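Ketosynthase (Streptomyces sp. MSC090213JE08, PDB 6KXD) forms one half of the ishigamide ketosynthase/chain length factor pair of a highly reducing type II polyketide synthase. Local coordinates at residues 24-28 and 93-98; 199-205 and 233-239; 116-121 and 171-177; 38-43 and 339-345. One frame throughout, in Å; residues are numbered along the deposited sequence.

Interactions 1, 2 and 3 all involve one sheet of the thiolase fold. Backbone pairing dominates interactions 2 and 3, which share a boundary: Leu201 O lies 2.9 Å from Val117 N. Interaction 1 lays a helix on the same sheet, joined to interaction 2 where Ser26 N lies 2.8 Å from Leu235 O; its chemistry is mostly side-chain packing plus one hydroxyl bond. Interaction 4 packs two helices on the other side of strand 20-29, Trp25 CZ3 being 3.6 Å from Phe38 CD2. All four are largely buried; interaction 4 alone has exposed touching residues, the charged Arg43 and Glu345. Interaction 3, about 23 Å from interaction 4 between centres, also meets the partner chain.

Interaction 1: 24-28 and 93-98; sequences GWSAV and VASDGL
This is a helix-on-sheet contact, in which helix 86-99 covers one face of strand 20-29, a buried contact in the N-terminal half of the thiolase fold. The local axes approach to 6.7 Å at 149°, so the two segments run roughly antiparallel; Ser26 and Leu98 are nearest, with CA atoms 5.0 Å apart. The strand is fully extended, and its alternation sends Ser26 and Val28 toward the helix while Trp25 and Ala27 point away. Ser26, in the t rotamer, donates from OG to Ala94 O (3.1 Å), a carbonyl that also accepts the helical bond from Leu98 N (3.0 Å). Its hydroxyl rests on Gly97, OG to CA 3.3 Å, where a CB would clash. On one side Leu98 CD1 packs on Trp25 CA (3.4 Å); on the other Val28 CG2 meets Val93 CG1 (3.6 Å) and Ala94 CB (4.1 Å). Ala94 and Leu98 also touch strand 229-240. The contact is thus apolar and close-fitting, with a single hydroxyl satisfied by a helix carbonyl at its centre.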
loop_
_atom_site.group_PDB
_atom_site.type_symbol
_atom_site.label_atom_id
_atom_site.label_comp_id
_atom_site.label_asym_id
_atom_site.label_seq_id
_atom_site.Cartn_x
_atom_site.Cartn_y
_atom_site.Cartn_z
ATOM N N GLY B 24 -14.595 4.551 17.811
ATOM C CA GLY B 24 -15.303 3.340 17.589
ATOM C C GLY B 24 -14.362 2.271 17.054
ATOM O O GLY B 24 -13.321 2.609 16.521
ATOM N N TRP B 25 -14.779 1.029 17.203
ATOM C CA TRP B 25 -14.020 -0.071 16.682
ATOM C C TRP B 25 -14.904 -1.260 16.434
ATOM O O TRP B 25 -16.034 -1.368 16.927
ATOM C CB TRP B 25 -12.877 -0.432 17.605
ATOM C CG TRP B 25 -13.255 -0.906 18.961
ATOM C CD1 TRP B 25 -13.646 -0.158 20.035
ATOM C CD2 TRP B 25 -13.279 -2.271 19.388
ATOM N NE1 TRP B 25 -13.868 -0.963 21.112
ATOM C CE2 TRP B 25 -13.668 -2.263 20.749
ATOM C CE3 TRP B 25 -12.982 -3.487 18.770
ATOM C CZ2 TRP B 25 -13.792 -3.438 21.485
ATOM C CZ3 TRP B 25 -13.117 -4.651 19.497
ATOM C CH2 TRP B 25 -13.513 -4.619 20.840
ATOM N N SER B 26 -14.336 -2.161 15.643
ATOM C CA SER B 26 -14.968 -3.339 15.290
ATOM C C SER B 26 -13.904 -4.390 15.055
ATOM O O SER B 26 -12.746 -4.057 14.795
ATOM C CB SER B 26 -15.809 -3.145 14.067
ATOM O OG SER B 26 -16.668 -4.268 13.921
ATOM N N ALA B 27 -14.323 -5.631 15.138
ATOM C CA ALA B 27 -13.438 -6.730 14.921
ATOM C C ALA B 27 -14.224 -7.957 14.502
ATOM O O ALA B 27 -15.327 -8.223 14.956
ATOM C CB ALA B 27 -12.631 -7.042 16.149
ATOM N N VAL B 28 -13.593 -8.718 13.624
ATOM C CA VAL B 28 -14.008 -10.015 13.302
ATOM C C VAL B 28 -12.740 -10.817 13.516
ATOM O O VAL B 28 -11.698 -10.473 12.979
ATOM C CB VAL B 28 -14.499 -10.137 11.847
ATOM C CG1 VAL B 28 -14.853 -11.571 11.514
ATOM C CG2 VAL B 28 -15.658 -9.199 11.548
ATOM N N VAL B 93 -17.377 -7.296 6.782
ATOM C CA VAL B 93 -18.135 -7.586 7.975
ATOM C C VAL B 93 -17.638 -6.662 9.082
ATOM O O VAL B 93 -18.415 -6.063 9.779
ATOM C CB VAL B 93 -18.070 -9.055 8.389
ATOM C CG1 VAL B 93 -18.781 -9.241 9.738
ATOM C CG2 VAL B 93 -18.703 -9.946 7.339
ATOM N N ALA B 94 -16.332 -6.436 9.130
ATOM C CA ALA B 94 -15.843 -5.557 10.155
ATOM C C ALA B 94 -16.365 -4.135 9.928
ATOM O O ALA B 94 -16.661 -3.412 10.893
ATOM C CB ALA B 94 -14.339 -5.593 10.214
ATOM N N SER B 95 -16.441 -3.708 8.651
ATOM C CA SER B 95 -16.861 -2.356 8.320
ATOM C C SER B 95 -18.290 -2.125 8.801
ATOM O O SER B 95 -18.587 -1.027 9.193
ATOM C CB SER B 95 -16.711 -1.996 6.862
ATOM O OG SER B 95 -17.611 -2.671 6.021
ATOM N N ASP B 96 -19.132 -3.132 8.629
ATOM C CA ASP B 96 -20.516 -3.075 9.072
ATOM C C ASP B 96 -20.596 -2.905 10.591
ATOM O O ASP B 96 -21.390 -2.091 11.072
ATOM C CB ASP B 96 -21.265 -4.336 8.673
ATOM C CG ASP B 96 -21.714 -4.329 7.222
ATOM O OD1 ASP B 96 -21.287 -3.424 6.476
ATOM O OD2 ASP B 96 -22.450 -5.265 6.860
ATOM N N GLY B 97 -19.766 -3.648 11.328
ATOM C CA GLY B 97 -19.699 -3.528 12.804
ATOM C C GLY B 97 -19.282 -2.132 13.213
ATOM O O GLY B 97 -19.704 -1.611 14.242
ATOM N N LEU B 98 -18.422 -1.501 12.405
ATOM C CA LEU B 98 -17.915 -0.216 12.733
ATOM C C LEU B 98 -18.952 0.869 12.448
ATOM O O LEU B 98 -19.162 1.705 13.277
ATOM C CB LEU B 98 -16.639 0.064 11.962
ATOM C CG LEU B 98 -15.915 1.324 12.394
ATOM C CD1 LEU B 98 -15.395 1.132 13.812
ATOM C CD2 LEU B 98 -14.802 1.642 11.414
#

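Interaction 2: 199-205 and 233-239; sequences KYLVGSA and CGLFLVE
Strands 199-206 and 229-240 pair antiparallel in the interior of the sheet, their local axes 4.4 Å apart at 162°. Extended backbones set the register Tyr200-Val238, Val202-Phe236 and Ser204-Gly234 as hydrogen-bonded pairs, alternating with the non-hydrogen-bonded pairs Leu201-Leu237, Gly203-Leu235 and Ala205-Cys233. Each hydrogen-bonded pair has both bonds: Tyr200 N to Val238 O 2.8 Å and Val238 N to Tyr200 O 2.7 Å; Val202 N to Phe236 O 2.8 Å and Phe236 N to Val202 O 2.7 Å; Ser204 N to Gly234 O 2.9 Å and Gly234 N to Ser204 O 3.1 Å. The odd-numbered residues turn their backbone polar groups outward, Leu201 and Gly203 to strand 114-119, Leu235 and Leu237 to strand 20-29. Among side chains, Ser204 OG (chi1 p) bonds to Ala330 O and Ser334 OG, while the Glu239 carboxylate is held by Thr23 OG1 and Glu245 N. Lys199 NZ is held weakly, by Ala109 O and a long ion pair to Glu245. On the face of Tyr200, Val202 CG2 packs on Val238 CG2 (3.7 Å), next to helix 180-193. The other face carries Leu201 CD1 against Leu237 CD2 (4.2 Å) and Ala205 CB against Cys233 CB (3.7 Å), under helix 86-99. Gly203 has no CB to clash with Leu235 CD2, 3.7 Å from Gly203 CA. Central strands sandwiched between helices on both faces are characteristic of the layered thiolase fold.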
loop_
_atom_site.group_PDB
_atom_site.type_symbol
_atom_site.label_atom_id
_atom_site.label_comp_id
_atom_site.label_asym_id
_atom_site.label_seq_id
_atom_site.Cartn_x
_atom_site.Cartn_y
_atom_site.Cartn_z
ATOM N N LYS B 199 -12.609 12.094 9.029
ATOM C CA LYS B 199 -12.783 10.855 9.730
ATOM C C LYS B 199 -12.101 9.754 8.900
ATOM O O LYS B 199 -11.949 9.870 7.689
ATOM C CB LYS B 199 -14.241 10.423 9.860
ATOM C CG LYS B 199 -15.162 11.307 10.674
ATOM C CD LYS B 199 -16.474 10.596 10.950
ATOM C CE LYS B 199 -17.659 11.538 10.957
ATOM N NZ LYS B 199 -17.816 12.169 9.617
ATOM N N TYR B 200 -11.711 8.685 9.575
ATOM C CA TYR B 200 -11.013 7.593 8.934
ATOM C C TYR B 200 -11.473 6.287 9.516
ATOM O O TYR B 200 -11.619 6.157 10.731
ATOM C CB TYR B 200 -9.498 7.654 9.128
ATOM C CG TYR B 200 -8.744 7.865 7.855
ATOM C CD1 TYR B 200 -8.516 6.818 6.947
ATOM C CD2 TYR B 200 -8.274 9.117 7.537
ATOM C CE1 TYR B 200 -7.828 7.045 5.765
ATOM C CE2 TYR B 200 -7.576 9.355 6.367
ATOM C CZ TYR B 200 -7.342 8.313 5.485
ATOM O OH TYR B 200 -6.679 8.640 4.347
ATOM N N LEU B 201 -11.699 5.326 8.620
ATOM C CA LEU B 201 -11.812 3.927 8.936
ATOM C C LEU B 201 -10.415 3.364 8.766
ATOM O O LEU B 201 -9.870 3.493 7.702
ATOM C CB LEU B 201 -12.704 3.202 7.946
ATOM C CG LEU B 201 -14.202 3.202 8.137
ATOM C CD1 LEU B 201 -14.776 4.444 7.542
ATOM C CD2 LEU B 201 -14.798 1.970 7.455
ATOM N N VAL B 202 -9.829 2.868 9.847
ATOM C CA VAL B 202 -8.426 2.486 9.835
ATOM C C VAL B 202 -8.403 1.072 10.364
ATOM O O VAL B 202 -8.976 0.792 11.449
ATOM C CB VAL B 202 -7.560 3.318 10.791
ATOM C CG1 VAL B 202 -6.084 2.890 10.739
ATOM C CG2 VAL B 202 -7.699 4.794 10.536
ATOM N N GLY B 203 -7.618 0.206 9.729
ATOM C CA GLY B 203 -7.491 -1.064 10.380
ATOM C C GLY B 203 -6.652 -1.978 9.557
ATOM O O GLY B 203 -5.919 -1.494 8.683
ATOM N N SER B 204 -6.754 -3.265 9.851
ATOM C CA SER B 204 -5.929 -4.171 9.105
ATOM C C SER B 204 -6.593 -5.527 9.131
ATOM O O SER B 204 -7.469 -5.775 9.988
ATOM C CB SER B 204 -4.528 -4.101 9.676
ATOM O OG SER B 204 -4.481 -4.579 11.016
ATOM N N ALA B 205 -6.169 -6.442 8.225
ATOM C CA ALA B 205 -6.914 -7.671 8.052
ATOM C C ALA B 205 -6.011 -8.760 7.501
ATOM O O ALA B 205 -5.173 -8.460 6.674
ATOM C CB ALA B 205 -8.074 -7.460 7.124
ATOM N N CYS B 233 -10.087 -9.260 11.070
ATOM C CA CYS B 233 -9.964 -7.851 10.759
ATOM C C CYS B 233 -10.361 -7.023 11.977
ATOM O O CYS B 233 -11.363 -7.281 12.621
ATOM C CB CYS B 233 -10.863 -7.458 9.588
ATOM S SG CYS B 233 -10.921 -5.684 9.201
ATOM N N GLY B 234 -9.561 -6.006 12.269
ATOM C CA GLY B 234 -9.893 -4.998 13.229
ATOM C C GLY B 234 -9.922 -3.664 12.556
ATOM O O GLY B 234 -9.041 -3.396 11.705
ATOM N N LEU B 235 -10.936 -2.839 12.885
ATOM C CA LEU B 235 -11.115 -1.528 12.333
ATOM C C LEU B 235 -11.490 -0.524 13.421
ATOM O O LEU B 235 -12.165 -0.911 14.400
ATOM C CB LEU B 235 -12.269 -1.491 11.332
ATOM C CG LEU B 235 -12.134 -2.324 10.066
ATOM C CD1 LEU B 235 -13.422 -2.196 9.268
ATOM C CD2 LEU B 235 -10.942 -1.858 9.227
ATOM N N PHE B 236 -11.015 0.696 13.212
ATOM C CA PHE B 236 -11.213 1.834 14.081
ATOM C C PHE B 236 -11.811 2.986 13.310
ATOM O O PHE B 236 -11.450 3.236 12.145
ATOM C CB PHE B 236 -9.892 2.284 14.692
ATOM C CG PHE B 236 -9.216 1.104 15.285
ATOM C CD1 PHE B 236 -9.684 0.572 16.490
ATOM C CD2 PHE B 236 -8.206 0.471 14.596
ATOM C CE1 PHE B 236 -9.087 -0.554 17.023
ATOM C CE2 PHE B 236 -7.660 -0.700 15.091
ATOM C CZ PHE B 236 -8.110 -1.205 16.305
ATOM N N LEU B 237 -12.736 3.685 13.973
ATOM C CA LEU B 237 -13.179 4.933 13.462
ATOM C C LEU B 237 -12.328 6.001 14.152
ATOM O O LEU B 237 -12.318 6.077 15.402
ATOM C CB LEU B 237 -14.686 5.050 13.735
ATOM C CG LEU B 237 -15.388 6.147 12.927
ATOM C CD1 LEU B 237 -14.834 7.496 13.246
ATOM C CD2 LEU B 237 -15.243 5.890 11.441
ATOM N N VAL B 238 -11.553 6.759 13.390
ATOM C CA VAL B 238 -10.693 7.811 13.893
ATOM C C VAL B 238 -11.220 9.186 13.464
ATOM O O VAL B 238 -11.574 9.399 12.313
ATOM C CB VAL B 238 -9.240 7.610 13.408
ATOM C CG1 VAL B 238 -8.309 8.699 13.890
ATOM C CG2 VAL B 238 -8.742 6.227 13.833
ATOM N N GLU B 239 -11.216 10.120 14.407
ATOM C CA GLU B 239 -11.683 11.503 14.190
ATOM C C GLU B 239 -10.676 12.452 14.835
ATOM O O GLU B 239 -9.781 12.014 15.563
ATOM C CB GLU B 239 -13.065 11.703 14.820
ATOM C CG GLU B 239 -13.994 10.549 14.602
ATOM C CD GLU B 239 -15.431 10.878 14.919
ATOM O OE1 GLU B 239 -16.105 10.035 15.512
ATOM O OE2 GLU B 239 -15.855 12.014 14.548
#

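Interaction 3: 116-121 and 171-177; sequences VVLGIT and NTTVAGG
Residues 116-119 and 171-174 are parallel strands, their axes 4.6 Å apart at 13°, paired in the register Val116-Asn171 to Gly119-Val174. The bonds run Thr172 N to Val116 O (2.8 Å), Leu118 N to Thr172 O (3.0 Å), Val174 N to Leu118 O (2.8 Å) and Ile120 N to Val174 O (2.8 Å). Beyond the strands, Ala175-Gly177 turn: Gly176 (phi 123°) and Gly177 (phi 62°) both have positive phi, and Gly177 N bonds Ile120 O at 3.1 Å. One water joins Val116 O (2.8 Å) to Thr172 OG1 (2.7 Å); another donates to Thr121 O (2.7 Å) and accepts from Gly176 N (2.9 Å). Val117 CG2 meets Val174 CG1 (4.2 Å) on one face. On the other, Val116 CB packs 3.5 Å from Asn171 ND2, which bonds Ala158 O, while farther along Ile120 CD1, with chi1 p, reaches Thr173 CG2 (3.7 Å). The Thr121 hydroxyl bonds Glu206, and that of Thr172 bonds Tyr187. Helix 156-165 covers Val116, Leu118 and Thr173; helix 180-193, entered after the turn in a strand-turn-helix resembling the nucleophile elbow of ketosynthases, covers Val117 and Val174. Strand 199-206 flanks 114-119, while Thr173 and Ala175 form backbone hydrogen bonds to the other ketosynthase chain and Asn171 bonds its Asn398, placing strand 171-174 at the dimer interface, as in thiolase-fold relatives.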
loop_
_atom_site.group_PDB
_atom_site.type_symbol
_atom_site.label_atom_id
_atom_site.label_comp_id
_atom_site.label_asym_id
_atom_site.label_seq_id
_atom_site.Cartn_x
_atom_site.Cartn_y
_atom_site.Cartn_z
ATOM N N VAL B 116 -10.477 5.744 4.134
ATOM C CA VAL B 116 -10.352 4.357 4.454
ATOM C C VAL B 116 -8.890 3.995 4.270
ATOM O O VAL B 116 -8.365 4.300 3.190
ATOM C CB VAL B 116 -11.185 3.453 3.518
ATOM C CG1 VAL B 116 -10.883 1.981 3.782
ATOM C CG2 VAL B 116 -12.674 3.733 3.663
ATOM N N VAL B 117 -8.270 3.399 5.300
ATOM C CA VAL B 117 -6.937 2.810 5.080
ATOM C C VAL B 117 -6.874 1.454 5.784
ATOM O O VAL B 117 -7.152 1.353 6.980
ATOM C CB VAL B 117 -5.790 3.742 5.493
ATOM C CG1 VAL B 117 -5.864 4.203 6.933
ATOM C CG2 VAL B 117 -4.445 3.084 5.196
ATOM N N LEU B 118 -6.524 0.395 5.014
ATOM C CA LEU B 118 -6.451 -0.935 5.485
ATOM C C LEU B 118 -5.018 -1.458 5.341
ATOM O O LEU B 118 -4.438 -1.302 4.292
ATOM C CB LEU B 118 -7.390 -1.818 4.684
ATOM C CG LEU B 118 -7.606 -3.223 5.238
ATOM C CD1 LEU B 118 -8.340 -3.222 6.581
ATOM C CD2 LEU B 118 -8.382 -4.083 4.241
ATOM N N GLY B 119 -4.482 -2.031 6.412
ATOM C CA GLY B 119 -3.189 -2.740 6.339
ATOM C C GLY B 119 -3.372 -4.231 6.030
ATOM O O GLY B 119 -4.308 -4.930 6.490
ATOM N N ILE B 120 -2.431 -4.756 5.245
ATOM C CA ILE B 120 -2.446 -6.143 4.806
ATOM C C ILE B 120 -1.005 -6.647 4.877
ATOM O O ILE B 120 -0.115 -5.858 5.134
ATOM C CB ILE B 120 -2.973 -6.277 3.369
ATOM C CG1 ILE B 120 -2.121 -5.484 2.378
ATOM C CG2 ILE B 120 -4.440 -5.889 3.319
ATOM C CD1 ILE B 120 -2.426 -5.730 0.890
ATOM N N THR B 121 -0.849 -7.952 4.644
ATOM C CA THR B 121 0.459 -8.591 4.449
ATOM C C THR B 121 0.697 -8.681 2.943
ATOM O O THR B 121 1.580 -8.031 2.349
ATOM C CB THR B 121 0.518 -9.950 5.142
ATOM O OG1 THR B 121 0.269 -9.841 6.536
ATOM C CG2 THR B 121 1.858 -10.623 4.960
ATOM N N ASN B 171 -8.870 6.379 -0.190
ATOM C CA ASN B 171 -8.997 4.957 -0.067
ATOM C C ASN B 171 -7.623 4.351 -0.305
ATOM O O ASN B 171 -7.157 4.396 -1.423
ATOM C CB ASN B 171 -9.996 4.403 -1.060
ATOM C CG ASN B 171 -10.422 3.007 -0.695
ATOM O OD1 ASN B 171 -9.823 2.042 -1.156
ATOM N ND2 ASN B 171 -11.489 2.907 0.089
ATOM N N THR B 172 -7.014 3.824 0.762
ATOM C CA THR B 172 -5.662 3.390 0.698
ATOM C C THR B 172 -5.553 1.993 1.317
ATOM O O THR B 172 -6.260 1.609 2.234
ATOM C CB THR B 172 -4.741 4.366 1.427
ATOM O OG1 THR B 172 -4.999 5.668 0.917
ATOM C CG2 THR B 172 -3.277 4.039 1.232
ATOM N N THR B 173 -4.602 1.210 0.792
ATOM C CA THR B 173 -4.227 -0.039 1.359
ATOM C C THR B 173 -2.718 0.015 1.536
ATOM O O THR B 173 -2.024 0.548 0.631
ATOM C CB THR B 173 -4.606 -1.230 0.467
ATOM O OG1 THR B 173 -6.003 -1.072 0.237
ATOM C CG2 THR B 173 -4.345 -2.572 1.100
ATOM N N VAL B 174 -2.253 -0.441 2.691
ATOM C CA VAL B 174 -0.831 -0.421 2.981
ATOM C C VAL B 174 -0.485 -1.838 3.405
ATOM O O VAL B 174 -1.265 -2.567 3.928
ATOM C CB VAL B 174 -0.403 0.610 4.045
ATOM C CG1 VAL B 174 -0.667 2.027 3.575
ATOM C CG2 VAL B 174 -1.040 0.323 5.403
ATOM N N ALA B 175 0.731 -2.254 3.078
ATOM C CA ALA B 175 1.159 -3.561 3.442
ATOM C C ALA B 175 1.955 -3.427 4.738
ATOM O O ALA B 175 1.822 -2.450 5.419
ATOM C CB ALA B 175 1.989 -4.159 2.327
ATOM N N GLY B 176 2.796 -4.405 5.073
ATOM C CA GLY B 176 3.585 -4.278 6.281
ATOM C C GLY B 176 3.365 -5.414 7.238
ATOM O O GLY B 176 4.025 -5.498 8.276
ATOM N N GLY B 177 2.398 -6.291 6.956
ATOM C CA GLY B 177 2.191 -7.418 7.816
ATOM C C GLY B 177 1.809 -7.006 9.229
ATOM O O GLY B 177 0.880 -6.223 9.448
HETATM O O HOH W 1 -6.905 6.599 2.610
HETATM O O HOH W 2 3.602 -6.906 3.804
#

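Interaction 4: 38-43 and 339-345; sequences FAAGVR and AVLAAAE
Helices 35-44 and 332-344, far apart in sequence, cross at -80° with local axes 8.8 Å apart and interlock through small side chains beside strand 20-29, where Phe38 packs on Ala27 and Leu341 on Trp25. The central bump is Ala342: its CB presses on Ala39 at 3.7 Å from CA and 3.9 Å from CB, and lies 4.1 Å from Val42 CG1, filling the hollow between these residues one turn apart. Ala39 and Ala342 bring their CA atoms to 4.8 Å, closeness that alanine allows. Val42 (chi1 t) enters the groove between Ala339 and Ala342, its CG2 3.9 Å from Ala339 CB. Phe38 (chi1 t) lays its ring edge by the backbone, CE2 3.4 Å from Ala339 N. At the surface, extended Arg43 donates from NE to Ala342 O (2.7 Å), in the last turn of helix 332-344; NH2, less surely placed, forms a salt bridge to Glu345 OE2 (2.6 Å). The chemistry therefore grades from a tight apolar fit inside to charge pairing and carbonyl bonding outside.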
loop_
_atom_site.group_PDB
_atom_site.type_symbol
_atom_site.label_atom_id
_atom_site.label_comp_id
_atom_site.label_asym_id
_atom_site.label_seq_id
_atom_site.Cartn_x
_atom_site.Cartn_y
_atom_site.Cartn_z
ATOM N N PHE B 38 -15.137 -10.071 20.432
ATOM C CA PHE B 38 -13.695 -9.807 20.595
ATOM C C PHE B 38 -13.430 -9.376 22.044
ATOM O O PHE B 38 -12.501 -9.863 22.748
ATOM C CB PHE B 38 -13.247 -8.711 19.634
ATOM C CG PHE B 38 -11.764 -8.498 19.643
ATOM C CD1 PHE B 38 -10.929 -9.324 18.900
ATOM C CD2 PHE B 38 -11.192 -7.516 20.442
ATOM C CE1 PHE B 38 -9.548 -9.145 18.948
ATOM C CE2 PHE B 38 -9.821 -7.332 20.478
ATOM C CZ PHE B 38 -9.005 -8.148 19.738
ATOM N N ALA B 39 -14.256 -8.434 22.491
ATOM C CA ALA B 39 -14.138 -7.854 23.830
ATOM C C ALA B 39 -14.308 -8.965 24.882
ATOM O O ALA B 39 -13.511 -9.103 25.832
ATOM C CB ALA B 39 -15.166 -6.750 23.988
ATOM N N ALA B 40 -15.325 -9.797 24.691
ATOM C CA ALA B 40 -15.552 -10.947 25.575
ATOM C C ALA B 40 -14.309 -11.842 25.610
ATOM O O ALA B 40 -13.829 -12.216 26.691
ATOM C CB ALA B 40 -16.788 -11.695 25.155
ATOM N N GLY B 41 -13.739 -12.142 24.442
ATOM C CA GLY B 41 -12.599 -13.072 24.347
ATOM C C GLY B 41 -11.348 -12.506 25.005
ATOM O O GLY B 41 -10.580 -13.226 25.677
ATOM N N VAL B 42 -11.133 -11.204 24.795
ATOM C CA VAL B 42 -9.961 -10.541 25.314
ATOM C C VAL B 42 -10.039 -10.475 26.845
ATOM O O VAL B 42 -9.050 -10.691 27.567
ATOM C CB VAL B 42 -9.791 -9.136 24.712
ATOM C CG1 VAL B 42 -8.866 -8.283 25.573
ATOM C CG2 VAL B 42 -9.280 -9.236 23.283
ATOM N N ARG B 43 -11.211 -10.118 27.347
ATOM C CA ARG B 43 -11.373 -9.914 28.769
ATOM C C ARG B 43 -11.272 -11.260 29.469
ATOM O O ARG B 43 -10.789 -11.331 30.582
ATOM C CB ARG B 43 -12.718 -9.249 29.023
ATOM C CG ARG B 43 -12.692 -7.743 28.810
ATOM C CD ARG B 43 -14.119 -7.338 28.595
ATOM N NE ARG B 43 -14.232 -5.960 28.204
ATOM C CZ ARG B 43 -15.334 -5.447 27.737
ATOM N NH1 ARG B 43 -16.464 -6.121 27.879
ATOM N NH2 ARG B 43 -15.290 -4.268 27.140
ATOM N N ALA B 339 -7.735 -4.939 21.656
ATOM C CA ALA B 339 -7.613 -5.574 22.953
ATOM C C ALA B 339 -7.466 -4.503 24.045
ATOM O O ALA B 339 -8.043 -4.633 25.117
ATOM C CB ALA B 339 -6.490 -6.564 22.969
ATOM N N VAL B 340 -6.682 -3.456 23.788
ATOM C CA VAL B 340 -6.545 -2.355 24.713
ATOM C C VAL B 340 -7.907 -1.698 24.951
ATOM O O VAL B 340 -8.281 -1.455 26.113
ATOM C CB VAL B 340 -5.503 -1.319 24.268
ATOM C CG1 VAL B 340 -5.581 -0.076 25.125
ATOM C CG2 VAL B 340 -4.091 -1.880 24.275
ATOM N N LEU B 341 -8.667 -1.451 23.876
ATOM C CA LEU B 341 -9.923 -0.786 24.020
ATOM C C LEU B 341 -10.921 -1.684 24.774
ATOM O O LEU B 341 -11.710 -1.168 25.596
ATOM C CB LEU B 341 -10.479 -0.429 22.640
ATOM C CG LEU B 341 -9.597 0.501 21.809
ATOM C CD1 LEU B 341 -10.199 0.749 20.430
ATOM C CD2 LEU B 341 -9.387 1.793 22.521
ATOM N N ALA B 342 -10.879 -2.990 24.492
ATOM C CA ALA B 342 -11.706 -3.988 25.135
ATOM C C ALA B 342 -11.415 -4.060 26.645
ATOM O O ALA B 342 -12.359 -4.141 27.469
ATOM C CB ALA B 342 -11.516 -5.326 24.484
ATOM N N ALA B 343 -10.128 -4.102 26.997
ATOM C CA ALA B 343 -9.645 -4.103 28.384
ATOM C C ALA B 343 -10.094 -2.827 29.099
ATOM O O ALA B 343 -10.460 -2.854 30.305
ATOM C CB ALA B 343 -8.151 -4.186 28.410
ATOM N N ALA B 344 -10.046 -1.708 28.366
ATOM C CA ALA B 344 -10.356 -0.414 28.910
ATOM C C ALA B 344 -11.874 -0.243 29.107
ATOM O O ALA B 344 -12.264 0.337 30.079
ATOM C CB ALA B 344 -9.785 0.691 28.059
ATOM N N GLU B 345 -12.695 -0.671 28.134
ATOM C CA GLU B 345 -14.124 -0.449 28.153
ATOM C C GLU B 345 -14.693 -1.149 29.405
ATOM O O GLU B 345 -14.261 -2.263 29.788
ATOM C CB GLU B 345 -14.797 -0.981 26.874
ATOM C CG GLU B 345 -16.326 -1.028 26.902
ATOM C CD GLU B 345 -16.925 -2.291 26.270
ATOM O OE1 GLU B 345 -16.622 -2.556 25.074
ATOM O OE2 GLU B 345 -17.639 -3.057 26.991
#